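Fibronectin type III domain-containing protein (Simiduia agarivorans, PDB 6P2K) is a family 74 glycoside hydrolase with seven-bladed beta-propeller architecture, probably cleaving the beta-glucan backbone of xyloglucan or related polysaccharides. Local coordinates at residues S370-T382 with T388-S400. Sequence-based numbering, arbitrary orientation.
Sequences SWQNKYSTPTSQT and TEWPTYKGKGTES
Glu389 faces Thr382 in a sheet where strand 388-395 pairs with 376-379, 381-385 and 431-432, the chain arriving from blade-edge strand 368-373. Two waters lie between Thr382 OG1 and Glu389 OE1, their bonds to the carboxylate weak; Glu389 OE2 hydrogen-bonds His546 of the second subunit. Next, Pro391 lays its CB 3.9 Å from CB of Pro378, although Pro391 itself pairs with Thr382: a two-residue register shift marks a beta bulge. Thr392 spans that irregularity. Its N reaches Gln381 O from above the carbonyl plane, its O accepts from Thr379 N, and its OG1 takes a 2.7 Å hydrogen bond from Thr379 OG1. Thr379 OG1 sits between backbone N and carbonyl carbon (chi1 83°), where it also accepts from Gln381 N, closing an ST turn. Tyr393 packs CE2 3.5 Å from CB of Pro378, while its OH bonds Asp322. Lys394 and Thr377 exchange two backbone hydrogen bonds. Finally, Lys396 runs extended across Thr377 and bends at its last torsion (chi4 -68°), bringing NZ 3.0 Å from Thr377 OG1 and into a salt bridge with Glu47. Antiparallel pairing thus continues on both sides of the bulge, while Thr392, through N, O and OG1, holds the shifted stretch together.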
ATOM      1  N   SER B 370     -16.917 -27.507  31.194  1.00 27.08           N
ATOM      2  CA  SER B 370     -15.798 -26.764  30.622  1.00 31.30           C
ATOM      3  C   SER B 370     -15.016 -27.720  29.725  1.00 28.20           C
ATOM      4  O   SER B 370     -14.285 -28.585  30.217  1.00 30.76           O
ATOM      5  CB  SER B 370     -14.921 -26.171  31.722  1.00 33.83           C
ATOM      6  OG  SER B 370     -13.920 -25.333  31.175  1.00 38.84           O
ATOM      7  N   TRP B 371     -15.171 -27.561  28.415  1.00 27.31           N
ATOM      8  CA  TRP B 371     -14.600 -28.502  27.465  1.00 26.96           C
ATOM      9  C   TRP B 371     -13.136 -28.183  27.193  1.00 26.45           C
ATOM     10  O   TRP B 371     -12.763 -27.022  27.005  1.00 24.38           O
ATOM     11  CB  TRP B 371     -15.410 -28.491  26.169  1.00 22.76           C
ATOM     12  CG  TRP B 371     -16.738 -29.139  26.374  1.00 26.19           C
ATOM     13  CD1 TRP B 371     -17.915 -28.523  26.692  1.00 25.03           C
ATOM     14  CD2 TRP B 371     -17.017 -30.540  26.326  1.00 24.20           C
ATOM     15  NE1 TRP B 371     -18.914 -29.457  26.828  1.00 25.89           N
ATOM     16  CE2 TRP B 371     -18.388 -30.704  26.608  1.00 23.75           C
ATOM     17  CE3 TRP B 371     -16.241 -31.673  26.063  1.00 24.31           C
ATOM     18  CZ2 TRP B 371     -18.999 -31.953  26.633  1.00 23.62           C
ATOM     19  CZ3 TRP B 371     -16.851 -32.914  26.086  1.00 27.28           C
ATOM     20  CH2 TRP B 371     -18.216 -33.044  26.372  1.00 26.11           C
ATOM     21  N   GLN B 372     -12.311 -29.228  27.172  1.00 24.35           N
ATOM     22  CA  GLN B 372     -10.864 -29.105  27.053  1.00 23.04           C
ATOM     23  C   GLN B 372     -10.377 -29.905  25.853  1.00 22.58           C
ATOM     24  O   GLN B 372     -10.778 -31.059  25.664  1.00 20.47           O
ATOM     25  CB  GLN B 372     -10.164 -29.588  28.330  1.00 25.78           C
ATOM     26  CG  GLN B 372     -10.645 -28.902  29.603  1.00 30.24           C
ATOM     27  CD  GLN B 372     -10.115 -29.562  30.873  1.00 35.14           C
ATOM     28  OE1 GLN B 372      -9.068 -30.213  30.862  1.00 40.36           O
ATOM     29  NE2 GLN B 372     -10.840 -29.387  31.977  1.00 29.57           N
ATOM     30  N   ASN B 373      -9.510 -29.287  25.055  1.00 20.44           N
ATOM     31  CA  ASN B 373      -8.910 -29.934  23.893  1.00 21.13           C
ATOM     32  C   ASN B 373      -7.850 -30.927  24.363  1.00 22.59           C
ATOM     33  O   ASN B 373      -6.860 -30.535  24.988  1.00 21.73           O
ATOM     34  CB  ASN B 373      -8.320 -28.854  22.979  1.00 18.41           C
ATOM     35  CG  ASN B 373      -7.425 -29.398  21.864  1.00 19.99           C
ATOM     36  OD1 ASN B 373      -7.154 -30.595  21.756  1.00 18.18           O
ATOM     37  ND2 ASN B 373      -6.960 -28.486  21.019  1.00 22.38           N
ATOM     38  N   LYS B 374      -8.052 -32.214  24.056  1.00 17.58           N
ATOM     39  CA  LYS B 374      -7.145 -33.274  24.485  1.00 15.97           C
ATOM     40  C   LYS B 374      -6.530 -34.018  23.303  1.00 19.40           C
ATOM     41  O   LYS B 374      -6.175 -35.192  23.417  1.00 21.13           O
ATOM     42  CB  LYS B 374      -7.859 -34.261  25.408  1.00 16.64           C
ATOM     43  CG  LYS B 374      -8.370 -33.650  26.707  1.00 19.47           C
ATOM     44  CD  LYS B 374      -7.217 -33.251  27.620  1.00 19.01           C
ATOM     45  CE  LYS B 374      -7.726 -32.770  28.972  1.00 21.63           C
ATOM     46  NZ  LYS B 374      -6.657 -32.800  30.003  1.00 24.44           N
ATOM     47  N   TYR B 375      -6.401 -33.356  22.155  1.00 16.87           N
ATOM     48  CA  TYR B 375      -5.750 -33.972  21.008  1.00 18.13           C
ATOM     49  C   TYR B 375      -4.634 -33.137  20.403  1.00 19.64           C
ATOM     50  O   TYR B 375      -3.747 -33.713  19.760  1.00 18.89           O
ATOM     51  CB  TYR B 375      -6.779 -34.318  19.913  1.00 17.35           C
ATOM     52  CG  TYR B 375      -7.351 -33.147  19.134  1.00 17.35           C
ATOM     53  CD1 TYR B 375      -8.376 -32.364  19.659  1.00 13.80           C
ATOM     54  CD2 TYR B 375      -6.889 -32.850  17.855  1.00 17.08           C
ATOM     55  CE1 TYR B 375      -8.908 -31.304  18.946  1.00 13.37           C
ATOM     56  CE2 TYR B 375      -7.414 -31.792  17.131  1.00 16.18           C
ATOM     57  CZ  TYR B 375      -8.424 -31.025  17.678  1.00 16.93           C
ATOM     58  OH  TYR B 375      -8.949 -29.978  16.952  1.00 17.83           O
ATOM     59  N   SER B 376      -4.624 -31.821  20.604  1.00 18.27           N
ATOM     60  CA  SER B 376      -3.593 -30.975  20.025  1.00 15.85           C
ATOM     61  C   SER B 376      -3.330 -29.804  20.960  1.00 20.06           C
ATOM     62  O   SER B 376      -4.163 -29.458  21.802  1.00 20.86           O
ATOM     63  CB  SER B 376      -3.993 -30.477  18.632  1.00 16.04           C
ATOM     64  OG  SER B 376      -5.261 -29.844  18.656  1.00 16.94           O
ATOM     65  N   THR B 377      -2.161 -29.190  20.793  1.00 18.45           N
ATOM     66  CA  THR B 377      -1.697 -28.134  21.684  1.00 20.02           C
ATOM     67  C   THR B 377      -1.447 -26.861  20.888  1.00 19.64           C
ATOM     68  O   THR B 377      -0.665 -26.888  19.922  1.00 19.55           O
ATOM     69  CB  THR B 377      -0.420 -28.566  22.406  1.00 22.59           C
ATOM     70  OG1 THR B 377      -0.633 -29.842  23.020  1.00 26.40           O
ATOM     71  CG2 THR B 377      -0.038 -27.547  23.476  1.00 24.63           C
ATOM     72  N   PRO B 378      -2.061 -25.737  21.244  1.00 18.98           N
ATOM     73  CA  PRO B 378      -1.821 -24.502  20.491  1.00 18.77           C
ATOM     74  C   PRO B 378      -0.442 -23.938  20.784  1.00 21.80           C
ATOM     75  O   PRO B 378       0.076 -24.053  21.896  1.00 18.90           O
ATOM     76  CB  PRO B 378      -2.919 -23.563  20.998  1.00 20.66           C
ATOM     77  CG  PRO B 378      -3.161 -24.019  22.409  1.00 17.32           C
ATOM     78  CD  PRO B 378      -2.982 -25.527  22.377  1.00 19.60           C
ATOM     79  N   THR B 379       0.156 -23.329  19.764  1.00 20.58           N
ATOM     80  CA  THR B 379       1.415 -22.613  19.907  1.00 21.50           C
ATOM     81  C   THR B 379       1.156 -21.112  19.865  1.00 23.24           C
ATOM     82  O   THR B 379       0.016 -20.649  19.770  1.00 25.68           O
ATOM     83  CB  THR B 379       2.410 -23.009  18.815  1.00 21.76           C
ATOM     84  OG1 THR B 379       2.141 -22.252  17.628  1.00 21.86           O
ATOM     85  CG2 THR B 379       2.308 -24.491  18.509  1.00 23.58           C
ATOM     86  N   SER B 380       2.243 -20.350  19.919  1.00 22.14           N
ATOM     87  CA  SER B 380       2.152 -18.899  19.888  1.00 24.98           C
ATOM     88  C   SER B 380       2.084 -18.338  18.473  1.00 22.24           C
ATOM     89  O   SER B 380       1.885 -17.128  18.319  1.00 24.33           O
ATOM     90  CB  SER B 380       3.339 -18.293  20.638  1.00 27.68           C
ATOM     91  OG  SER B 380       4.562 -18.600  19.992  1.00 30.09           O
ATOM     92  N   GLN B 381       2.243 -19.171  17.446  1.00 20.46           N
ATOM     93  CA  GLN B 381       2.071 -18.721  16.071  1.00 24.64           C
ATOM     94  C   GLN B 381       0.590 -18.656  15.719  1.00 23.67           C
ATOM     95  O   GLN B 381      -0.209 -19.477  16.172  1.00 24.27           O
ATOM     96  CB  GLN B 381       2.777 -19.662  15.095  1.00 27.14           C
ATOM     97  CG  GLN B 381       4.229 -19.957  15.413  1.00 28.12           C
ATOM     98  CD  GLN B 381       4.681 -21.286  14.823  1.00 28.52           C
ATOM     99  OE1 GLN B 381       5.207 -22.148  15.531  1.00 28.92           O
ATOM    100  NE2 GLN B 381       4.463 -21.460  13.523  1.00 17.61           N
ATOM    101  N   THR B 382       0.226 -17.681  14.886  1.00 21.82           N
ATOM    102  CA  THR B 382      -1.165 -17.490  14.504  1.00 20.95           C
ATOM    103  C   THR B 382      -1.320 -17.491  12.990  1.00 21.55           C
ATOM    104  O   THR B 382      -0.405 -17.123  12.246  1.00 21.18           O
ATOM    105  CB  THR B 382      -1.748 -16.181  15.057  1.00 23.48           C
ATOM    106  OG1 THR B 382      -0.782 -15.133  14.926  1.00 29.64           O
ATOM    107  CG2 THR B 382      -2.125 -16.349  16.521  1.00 21.38           C
ATOM    108  N   THR B 388     -10.426 -13.982  11.989  1.00 32.25           N
ATOM    109  CA  THR B 388      -9.998 -14.501  13.279  1.00 30.42           C
ATOM    110  C   THR B 388      -8.567 -15.003  13.142  1.00 24.71           C
ATOM    111  O   THR B 388      -8.155 -15.456  12.071  1.00 23.31           O
ATOM    112  CB  THR B 388     -10.950 -15.614  13.769  1.00 32.74           C
ATOM    113  OG1 THR B 388     -12.194 -15.030  14.177  1.00 37.74           O
ATOM    114  CG2 THR B 388     -10.369 -16.387  14.949  1.00 34.59           C
ATOM    115  N   GLU B 389      -7.798 -14.886  14.224  1.00 20.89           N
ATOM    116  CA  GLU B 389      -6.416 -15.349  14.254  1.00 23.99           C
ATOM    117  C   GLU B 389      -6.374 -16.689  14.979  1.00 22.21           C
ATOM    118  O   GLU B 389      -6.625 -16.759  16.186  1.00 28.18           O
ATOM    119  CB  GLU B 389      -5.509 -14.313  14.916  1.00 28.31           C
ATOM    120  CG  GLU B 389      -4.897 -13.341  13.914  1.00 39.91           C
ATOM    121  CD  GLU B 389      -4.540 -11.994  14.511  1.00 52.82           C
ATOM    122  OE1 GLU B 389      -3.588 -11.357  14.009  1.00 58.03           O
ATOM    123  OE2 GLU B 389      -5.209 -11.567  15.476  1.00 57.54           O
ATOM    124  N   TRP B 390      -6.067 -17.750  14.236  1.00 17.50           N
ATOM    125  CA  TRP B 390      -6.078 -19.118  14.740  1.00 20.15           C
ATOM    126  C   TRP B 390      -4.664 -19.576  15.035  1.00 23.45           C
ATOM    127  O   TRP B 390      -3.774 -19.390  14.193  1.00 22.65           O
ATOM    128  CB  TRP B 390      -6.712 -20.062  13.721  1.00 17.59           C
ATOM    129  CG  TRP B 390      -8.018 -19.571  13.195  1.00 22.57           C
ATOM    130  CD1 TRP B 390      -8.218 -18.749  12.122  1.00 23.02           C
ATOM    131  CD2 TRP B 390      -9.315 -19.863  13.725  1.00 21.66           C
ATOM    132  NE1 TRP B 390      -9.561 -18.515  11.951  1.00 25.60           N
ATOM    133  CE2 TRP B 390     -10.256 -19.187  12.921  1.00 22.77           C
ATOM    134  CE3 TRP B 390      -9.773 -20.630  14.800  1.00 23.04           C
ATOM    135  CZ2 TRP B 390     -11.625 -19.256  13.158  1.00 24.76           C
ATOM    136  CZ3 TRP B 390     -11.135 -20.694  15.038  1.00 24.96           C
ATOM    137  CH2 TRP B 390     -12.045 -20.012  14.220  1.00 25.57           C
ATOM    138  N   PRO B 391      -4.418 -20.179  16.192  1.00 19.99           N
ATOM    139  CA  PRO B 391      -3.086 -20.713  16.471  1.00 16.78           C
ATOM    140  C   PRO B 391      -2.773 -21.892  15.565  1.00 18.46           C
ATOM    141  O   PRO B 391      -3.665 -22.546  15.017  1.00 14.59           O
ATOM    142  CB  PRO B 391      -3.169 -21.156  17.938  1.00 21.58           C
ATOM    143  CG  PRO B 391      -4.496 -20.653  18.449  1.00 22.14           C
ATOM    144  CD  PRO B 391      -5.377 -20.500  17.260  1.00 19.80           C
ATOM    145  N   THR B 392      -1.480 -22.150  15.399  1.00 16.51           N
ATOM    146  CA  THR B 392      -1.075 -23.450  14.895  1.00 15.33           C
ATOM    147  C   THR B 392      -1.051 -24.443  16.053  1.00 16.81           C
ATOM    148  O   THR B 392      -0.977 -24.063  17.224  1.00 17.14           O
ATOM    149  CB  THR B 392       0.295 -23.381  14.217  1.00 18.10           C
ATOM    150  OG1 THR B 392       1.291 -23.015  15.183  1.00 20.02           O
ATOM    151  CG2 THR B 392       0.283 -22.358  13.086  1.00 15.65           C
ATOM    152  N   TYR B 393      -1.125 -25.728  15.719  1.00 17.89           N
ATOM    153  CA  TYR B 393      -1.298 -26.767  16.727  1.00 16.03           C
ATOM    154  C   TYR B 393      -0.296 -27.889  16.512  1.00 19.61           C
ATOM    155  O   TYR B 393      -0.105 -28.350  15.381  1.00 20.07           O
ATOM    156  CB  TYR B 393      -2.725 -27.326  16.696  1.00 15.75           C
ATOM    157  CG  TYR B 393      -3.760 -26.375  17.248  1.00 17.85           C
ATOM    158  CD1 TYR B 393      -4.329 -25.391  16.446  1.00 16.45           C
ATOM    159  CD2 TYR B 393      -4.162 -26.455  18.574  1.00 15.83           C
ATOM    160  CE1 TYR B 393      -5.272 -24.514  16.954  1.00 12.72           C
ATOM    161  CE2 TYR B 393      -5.102 -25.587  19.089  1.00 15.46           C
ATOM    162  CZ  TYR B 393      -5.655 -24.619  18.278  1.00 16.29           C
ATOM    163  OH  TYR B 393      -6.596 -23.755  18.796  1.00 18.26           O
ATOM    164  N   LYS B 394       0.330 -28.333  17.598  1.00 19.04           N
ATOM    165  CA  LYS B 394       1.187 -29.507  17.581  1.00 21.55           C
ATOM    166  C   LYS B 394       0.481 -30.666  18.277  1.00 16.16           C
ATOM    167  O   LYS B 394      -0.313 -30.468  19.200  1.00 17.70           O
ATOM    168  CB  LYS B 394       2.536 -29.222  18.252  1.00 24.40           C
ATOM    169  CG  LYS B 394       2.461 -28.895  19.734  1.00 28.11           C
ATOM    170  CD  LYS B 394       3.844 -28.585  20.281  1.00 32.93           C
ATOM    171  CE  LYS B 394       3.797 -28.284  21.764  1.00 42.22           C
ATOM    172  NZ  LYS B 394       5.130 -27.854  22.269  1.00 50.54           N
ATOM    173  N   GLY B 395       0.778 -31.880  17.821  1.00 18.44           N
ATOM    174  CA  GLY B 395       0.082 -33.044  18.325  1.00 20.78           C
ATOM    175  C   GLY B 395       0.416 -33.362  19.770  1.00 21.06           C
ATOM    176  O   GLY B 395       1.458 -32.985  20.309  1.00 21.96           O
ATOM    177  N   LYS B 396      -0.503 -34.082  20.409  1.00 22.31           N
ATOM    178  CA  LYS B 396      -0.331 -34.527  21.783  1.00 25.85           C
ATOM    179  C   LYS B 396       0.149 -35.969  21.878  1.00 23.54           C
ATOM    180  O   LYS B 396       0.154 -36.537  22.971  1.00 26.95           O
ATOM    181  CB  LYS B 396      -1.635 -34.358  22.569  1.00 24.72           C
ATOM    182  CG  LYS B 396      -1.922 -32.923  23.001  1.00 24.78           C
ATOM    183  CD  LYS B 396      -3.113 -32.864  23.961  1.00 25.29           C
ATOM    184  CE  LYS B 396      -3.406 -31.442  24.414  1.00 23.74           C
ATOM    185  NZ  LYS B 396      -2.329 -30.894  25.288  1.00 25.31           N
ATOM    186  N   GLY B 397       0.556 -36.570  20.763  1.00 22.88           N
ATOM    187  CA  GLY B 397       1.103 -37.917  20.764  1.00 20.96           C
ATOM    188  C   GLY B 397       0.392 -38.906  19.864  1.00 20.99           C
ATOM    189  O   GLY B 397       0.904 -40.020  19.671  1.00 23.55           O
ATOM    190  N   THR B 398      -0.766 -38.569  19.311  1.00 19.71           N
ATOM    191  CA  THR B 398      -1.449 -39.426  18.356  1.00 18.78           C
ATOM    192  C   THR B 398      -1.429 -38.784  16.977  1.00 19.87           C
ATOM    193  O   THR B 398      -1.351 -37.560  16.846  1.00 24.02           O
ATOM    194  CB  THR B 398      -2.898 -39.695  18.772  1.00 18.68           C
ATOM    195  OG1 THR B 398      -3.707 -38.556  18.452  1.00 17.24           O
ATOM    196  CG2 THR B 398      -2.986 -39.979  20.262  1.00 21.67           C
ATOM    197  N   GLU B 399      -1.486 -39.624  15.947  1.00 21.77           N
ATOM    198  CA  GLU B 399      -1.663 -39.154  14.579  1.00 22.19           C
ATOM    199  C   GLU B 399      -2.414 -40.228  13.810  1.00 22.27           C
ATOM    200  O   GLU B 399      -1.994 -41.389  13.792  1.00 21.14           O
ATOM    201  CB  GLU B 399      -0.328 -38.844  13.896  1.00 22.25           C
ATOM    202  CG  GLU B 399       0.751 -39.897  14.089  1.00 23.52           C
ATOM    203  CD  GLU B 399       1.495 -39.746  15.401  1.00 31.65           C
ATOM    204  OE1 GLU B 399       1.928 -38.612  15.697  1.00 32.15           O
ATOM    205  OE2 GLU B 399       1.664 -40.753  16.123  1.00 35.18           O
ATOM    206  N   SER B 400      -3.524 -39.840  13.180  1.00 21.38           N
ATOM    207  CA  SER B 400      -4.391 -40.829  12.552  1.00 22.88           C
ATOM    208  C   SER B 400      -4.910 -40.363  11.197  1.00 19.90           C
ATOM    209  O   SER B 400      -5.987 -40.787  10.765  1.00 22.58           O
ATOM    210  CB  SER B 400      -5.570 -41.179  13.468  1.00 26.69           C
ATOM    211  OG  SER B 400      -5.142 -41.351  14.806  1.00 37.15           O
TER
HETATM  212  O   HOH W   1      -2.841 -36.261  19.643  1.00 19.17           O
HETATM  213  O   HOH W   2       1.607 -31.396  22.626  1.00 21.72           O
HETATM  214  O   HOH W   3      -1.040 -12.572  15.574  1.00 39.79           O
HETATM  215  O   HOH W   4      -2.081 -13.891  12.230  1.00 64.27           O